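Local structure of dTDP-4-dehydrorhamnose reductase (3SC6) at residues 212-218 against 270-274; 151-155 against 254-258. The protein catalyses the NADP(H)-dependent interconversion of dTDP-4-dehydro-6-deoxy-L-mannose and dTDP-6-deoxy-L-mannose in the rhamnose biosynthetic pathway. All coordinates share one frame; numbering follows the deposited sequence.

Contacts 1 and 2 have their centres about 9 Å apart, and their segments alternate along the chain: 151-155, 212-218, 254-258 and 270-274. They are joined on one side through the main sheet of the Rossmann fold, where strand 148-157 runs parallel to strand 208-211, and on the other by loop packing, Ser217 on Ile256 and Ser213 on Phe257. Val212 N reaches Arg152 O at 2.9 Å, a probable hydrogen bond, just where that second strand gives way to the loop of contact 1. Loop 212-218 has the start of the C-terminal helix packed against it in contact 1 and also touches both segments of contact 2, where the nicotinamide end of the cofactor lies next to strand 148-157.

Contact 1 (212-218 against 270-274); sequences VSNTGSC and MPSWE
Trp273 and Cys218 meet in the close-packed part of this contact, as a Cys sulfur-aromatic pair. The thiol sulfur lies over one face of the indole, Cys218 SG 3.5 Å from the centre of the six-membered ring of Trp273, while Glu274 CG covers the opposite face. Swinging SG to the far side from the Cys218 N (chi1 -178°) sets the sulfur over the six-membered ring; CB lies over the five-membered ring in a CH-pi contact. A single beta bridge sets the register: Thr215 N donates to Pro271 O (2.8 Å), and Trp273 N returns the bond to Thr215 O (3.0 Å). A third bond, Thr215 OG1 to Met270 O at 2.8 Å, arrives from above its carbonyl plane. Farther along, the bent side chain of Met270 crosses Val212 at about a right angle, SD 3.7 Å from Val212 CG1. The looser side is at Gly216 and Ser217, which are exposed to solvent and offer the indole little more than their carbonyl oxygens. Ser272 is the N-cap of helix 273-283, its hydroxyl capping Glu275 N. Around this junction, helix 191-202 packs on Val212, Asn214, Met270 and Pro271, while Pro188 of strand 185-190 touches Cys218 and Trp273.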
# COMPACT_ATOMS: atom_id res chain seq x y z
N VAL A 212 -6.28 5.39 -3.06
CA VAL A 212 -5.20 6.01 -3.81
C VAL A 212 -4.46 4.96 -4.62
O VAL A 212 -3.82 4.06 -4.06
CB VAL A 212 -4.21 6.72 -2.89
CG1 VAL A 212 -3.09 7.35 -3.70
CG2 VAL A 212 -4.93 7.78 -2.06
N SER A 213 -4.55 5.08 -5.94
CA SER A 213 -3.90 4.16 -6.86
C SER A 213 -3.78 4.87 -8.18
O SER A 213 -4.42 5.90 -8.39
CB SER A 213 -4.76 2.92 -7.09
OG SER A 213 -5.01 2.24 -5.88
N ASN A 214 -2.95 4.35 -9.07
CA ASN A 214 -2.80 4.97 -10.37
C ASN A 214 -4.05 4.66 -11.19
O ASN A 214 -4.70 3.63 -10.98
CB ASN A 214 -1.53 4.49 -11.08
CG ASN A 214 -0.26 4.91 -10.36
OD1 ASN A 214 0.82 4.42 -10.66
ND2 ASN A 214 -0.39 5.80 -9.39
N THR A 215 -4.38 5.58 -12.09
CA THR A 215 -5.55 5.45 -12.95
C THR A 215 -5.46 4.30 -13.94
O THR A 215 -4.37 3.87 -14.30
CB THR A 215 -5.75 6.75 -13.76
OG1 THR A 215 -5.91 7.86 -12.86
CG2 THR A 215 -6.97 6.66 -14.67
N GLY A 216 -6.62 3.81 -14.36
CA GLY A 216 -6.72 2.72 -15.33
C GLY A 216 -6.63 1.32 -14.78
O GLY A 216 -6.06 1.08 -13.71
N SER A 217 -7.22 0.38 -15.52
CA SER A 217 -7.22 -1.02 -15.15
C SER A 217 -6.02 -1.62 -15.87
O SER A 217 -5.46 -0.99 -16.77
CB SER A 217 -8.51 -1.71 -15.60
OG SER A 217 -8.66 -1.65 -17.00
N CYS A 218 -5.64 -2.84 -15.51
CA CYS A 218 -4.49 -3.47 -16.14
C CYS A 218 -4.50 -4.97 -15.82
O CYS A 218 -5.52 -5.52 -15.43
CB CYS A 218 -3.24 -2.80 -15.58
SG CYS A 218 -1.68 -3.33 -16.21
N MET A 270 -4.92 10.82 -9.84
CA MET A 270 -3.61 10.18 -9.85
C MET A 270 -3.22 9.93 -11.30
O MET A 270 -4.08 9.89 -12.18
CB MET A 270 -3.70 8.83 -9.15
CG MET A 270 -4.04 8.87 -7.67
SD MET A 270 -2.73 9.58 -6.66
CE MET A 270 -1.40 8.42 -6.96
N PRO A 271 -1.91 9.79 -11.56
CA PRO A 271 -1.50 9.53 -12.93
C PRO A 271 -1.90 8.10 -13.28
O PRO A 271 -2.25 7.32 -12.39
CB PRO A 271 0.03 9.65 -12.88
CG PRO A 271 0.34 10.38 -11.62
CD PRO A 271 -0.76 10.05 -10.67
N SER A 272 -1.86 7.75 -14.57
CA SER A 272 -2.22 6.40 -14.99
C SER A 272 -1.09 5.46 -14.58
O SER A 272 0.05 5.90 -14.41
CB SER A 272 -2.43 6.35 -16.50
OG SER A 272 -1.24 6.73 -17.17
N TRP A 273 -1.41 4.18 -14.42
CA TRP A 273 -0.40 3.19 -14.03
C TRP A 273 0.69 3.19 -15.09
O TRP A 273 1.87 3.00 -14.79
CB TRP A 273 -1.00 1.79 -13.90
CG TRP A 273 -1.59 1.25 -15.18
CD1 TRP A 273 -2.88 1.36 -15.61
CD2 TRP A 273 -0.90 0.52 -16.20
NE1 TRP A 273 -3.04 0.75 -16.82
CE2 TRP A 273 -1.83 0.22 -17.21
CE3 TRP A 273 0.43 0.10 -16.36
CZ2 TRP A 273 -1.49 -0.49 -18.35
CZ3 TRP A 273 0.76 -0.61 -17.49
CH2 TRP A 273 -0.19 -0.89 -18.48
N GLU A 274 0.26 3.41 -16.32
CA GLU A 274 1.13 3.44 -17.48
C GLU A 274 2.12 4.58 -17.30
O GLU A 274 3.32 4.44 -17.54
CB GLU A 274 0.28 3.69 -18.72
CG GLU A 274 -0.79 2.63 -18.93
CD GLU A 274 -1.71 2.91 -20.10
OE1 GLU A 274 -1.57 3.98 -20.73
OE2 GLU A 274 -2.59 2.07 -20.36
O HOH W 1 2.26 2.47 -11.99

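Contact 2 (151-155 against 254-258); sequences VRTSW and YSIFQ. With NAP (NADP nicotinamide-adenine-dinucleotide phosphate), chain G.
Phe257 points its ring at the strand side of this contact, and Arg152, Thr153 and Ser154 receive its far rim. From CB, the first torsion sets CG anti to the carbonyl carbon (chi1 -62°), and CB and CG carry the ring toward 151-155. CD2 comes next, passing beside the hydroxyl of Ser213 from contact 1. CE2 does most of the touching: Arg152 O is 3.7 Å from Phe257 CE2, and the carbonyl carbon of Thr153 sits in the ring plane, at the edge. Ser154 OG is also near CE2, approaching obliquely. At the tip, Phe257 CZ abuts Arg152 CB at 3.8 Å. Beyond that CB the arginine runs out extended, away from the phenyl ring, and its guanidinium makes a salt bridge with Glu138 and a hydrogen bond to His211, whose own ring meets Phe257. At the other end of the contact Ser255 OG lies 3.1 Å from Trp155 NE1, and this hydroxyl is hydrogen-bonded to Ile185 O; the indole stacks on Trp220.

The CB of Thr153 points away from 254-258, and its CG2 is 3.9 Å from C6N of the NADP, while Thr153 O is 3.4 Å from cofactor atom C5N. Ser154 CA lies 4.0 Å from C4N, the carbon that exchanges hydride in nicotinamide chemistry. Chemically, then, this is an apolar ring rim against the backbone of 152-154, part of which lines the nicotinamide, consistent with Phe257 being a second-shell neighbour of the nicotinamide, where hydride transfer would take place.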
# COMPACT_ATOMS: atom_id res chain seq x y z
N VAL A 151 -5.88 5.05 3.92
CA VAL A 151 -5.51 5.07 2.51
C VAL A 151 -5.31 3.67 1.92
O VAL A 151 -4.29 3.03 2.12
CB VAL A 151 -4.22 5.91 2.29
CG1 VAL A 151 -3.82 5.88 0.83
CG2 VAL A 151 -4.44 7.35 2.76
N ARG A 152 -6.31 3.21 1.17
CA ARG A 152 -6.26 1.91 0.52
C ARG A 152 -5.56 2.06 -0.82
O ARG A 152 -5.88 2.96 -1.59
CB ARG A 152 -7.67 1.40 0.30
CG ARG A 152 -8.43 1.14 1.57
CD ARG A 152 -9.88 0.87 1.31
NE ARG A 152 -10.60 0.62 2.55
CZ ARG A 152 -11.92 0.53 2.63
NH1 ARG A 152 -12.68 0.75 1.56
NH2 ARG A 152 -12.50 0.29 3.80
N THR A 153 -4.60 1.18 -1.07
CA THR A 153 -3.85 1.19 -2.32
C THR A 153 -3.79 -0.25 -2.83
O THR A 153 -4.37 -1.13 -2.20
CB THR A 153 -2.44 1.74 -2.13
OG1 THR A 153 -1.80 1.88 -3.41
CG2 THR A 153 -1.62 0.83 -1.22
N SER A 154 -3.10 -0.49 -3.94
CA SER A 154 -3.00 -1.84 -4.50
C SER A 154 -1.90 -2.00 -5.54
O SER A 154 -1.55 -1.02 -6.22
CB SER A 154 -4.32 -2.20 -5.18
OG SER A 154 -4.59 -1.29 -6.24
N TRP A 155 -1.34 -3.21 -5.67
CA TRP A 155 -0.29 -3.45 -6.67
C TRP A 155 0.78 -2.38 -6.53
O TRP A 155 1.20 -1.77 -7.51
CB TRP A 155 -0.95 -3.41 -8.04
CG TRP A 155 -1.84 -4.60 -8.31
CD1 TRP A 155 -2.83 -5.09 -7.51
CD2 TRP A 155 -1.99 -5.27 -9.57
NE1 TRP A 155 -3.47 -6.13 -8.13
CE2 TRP A 155 -2.99 -6.24 -9.41
CE3 TRP A 155 -1.33 -5.18 -10.80
CZ2 TRP A 155 -3.36 -7.11 -10.43
CZ3 TRP A 155 -1.70 -6.05 -11.81
CH2 TRP A 155 -2.70 -7.00 -11.62
N TYR A 254 -10.77 -8.71 -10.28
CA TYR A 254 -10.87 -7.28 -10.59
C TYR A 254 -10.58 -6.44 -9.36
O TYR A 254 -11.48 -6.15 -8.57
CB TYR A 254 -12.26 -6.91 -11.11
CG TYR A 254 -12.69 -7.61 -12.38
CD1 TYR A 254 -13.41 -8.80 -12.33
CD2 TYR A 254 -12.39 -7.07 -13.63
CE1 TYR A 254 -13.82 -9.44 -13.49
CE2 TYR A 254 -12.80 -7.70 -14.80
CZ TYR A 254 -13.51 -8.89 -14.72
OH TYR A 254 -13.91 -9.52 -15.87
N SER A 255 -9.32 -6.04 -9.18
CA SER A 255 -8.92 -5.23 -8.03
C SER A 255 -8.73 -3.78 -8.48
O SER A 255 -7.61 -3.32 -8.71
CB SER A 255 -7.64 -5.77 -7.41
OG SER A 255 -6.56 -5.77 -8.34
N ILE A 256 -9.84 -3.06 -8.60
CA ILE A 256 -9.83 -1.67 -9.02
C ILE A 256 -10.67 -0.80 -8.09
O ILE A 256 -11.70 -1.25 -7.59
CB ILE A 256 -10.42 -1.53 -10.44
CG1 ILE A 256 -9.68 -2.42 -11.43
CG2 ILE A 256 -10.39 -0.07 -10.90
CD1 ILE A 256 -10.23 -2.35 -12.84
N PHE A 257 -10.22 0.43 -7.86
CA PHE A 257 -10.95 1.34 -7.00
C PHE A 257 -11.56 2.47 -7.80
O PHE A 257 -11.12 2.77 -8.91
CB PHE A 257 -10.05 2.06 -5.99
CG PHE A 257 -9.34 1.19 -5.01
CD1 PHE A 257 -10.05 0.46 -4.08
CD2 PHE A 257 -7.96 1.23 -4.91
CE1 PHE A 257 -9.40 -0.30 -3.14
CE2 PHE A 257 -7.31 0.47 -3.97
CZ PHE A 257 -8.03 -0.29 -3.08
N GLN A 258 -12.58 3.10 -7.21
CA GLN A 258 -13.23 4.24 -7.82
C GLN A 258 -12.62 5.33 -6.95
O GLN A 258 -12.57 5.19 -5.73
CB GLN A 258 -14.76 4.20 -7.69
CG GLN A 258 -15.41 3.01 -8.36
CD GLN A 258 -16.93 3.04 -8.31
OE1 GLN A 258 -17.58 2.06 -8.65
NE2 GLN A 258 -17.49 4.17 -7.89
PA NAP G . 6.52 -4.30 3.24
O1A NAP G . 6.30 -5.70 3.74
O2A NAP G . 7.79 -3.96 2.49
O5B NAP G . 6.38 -3.27 4.47
C5B NAP G . 5.91 -3.68 5.75
C4B NAP G . 7.01 -3.46 6.78
O4B NAP G . 6.48 -3.64 8.10
C3B NAP G . 8.16 -4.44 6.61
O3B NAP G . 9.41 -3.76 6.44
C2B NAP G . 8.18 -5.23 7.90
O2B NAP G . 9.50 -5.57 8.31
C1B NAP G . 7.48 -4.30 8.88
N9A NAP G . 6.98 -5.02 10.08
C8A NAP G . 6.65 -6.32 10.19
N7A NAP G . 6.27 -6.56 11.47
C5A NAP G . 6.39 -5.41 12.15
C6A NAP G . 6.15 -5.02 13.56
N6A NAP G . 5.71 -5.93 14.47
N1A NAP G . 6.37 -3.74 13.92
C2A NAP G . 6.81 -2.84 13.01
N3A NAP G . 7.04 -3.18 11.73
C4A NAP G . 6.84 -4.44 11.28
O3 NAP G . 5.25 -3.88 2.32
PN NAP G . 4.92 -2.35 1.91
O1N NAP G . 4.29 -2.37 0.54
O2N NAP G . 6.11 -1.46 2.19
O5D NAP G . 3.78 -1.94 2.97
C5D NAP G . 3.05 -0.73 2.82
C4D NAP G . 1.59 -0.93 3.20
O4D NAP G . 0.78 -1.01 2.02
C3D NAP G . 1.35 -2.21 4.00
O3D NAP G . 0.67 -1.90 5.22
C2D NAP G . 0.48 -3.08 3.12
O2D NAP G . -0.49 -3.77 3.90
C1D NAP G . -0.15 -2.10 2.13
N1N NAP G . -0.43 -2.69 0.81
C2N NAP G . 0.58 -3.19 0.07
C3N NAP G . 0.33 -3.75 -1.18
C7N NAP G . 1.48 -4.31 -1.98
O7N NAP G . 2.59 -4.33 -1.48
N7N NAP G . 1.27 -4.77 -3.21
C4N NAP G . -0.97 -3.77 -1.67
C5N NAP G . -1.99 -3.24 -0.89
C6N NAP G . -1.69 -2.70 0.35
P2B NAP G . 10.06 -7.07 8.16
O1X NAP G . 11.53 -6.92 8.45
O2X NAP G . 9.30 -7.87 9.19
O3X NAP G . 9.73 -7.45 6.73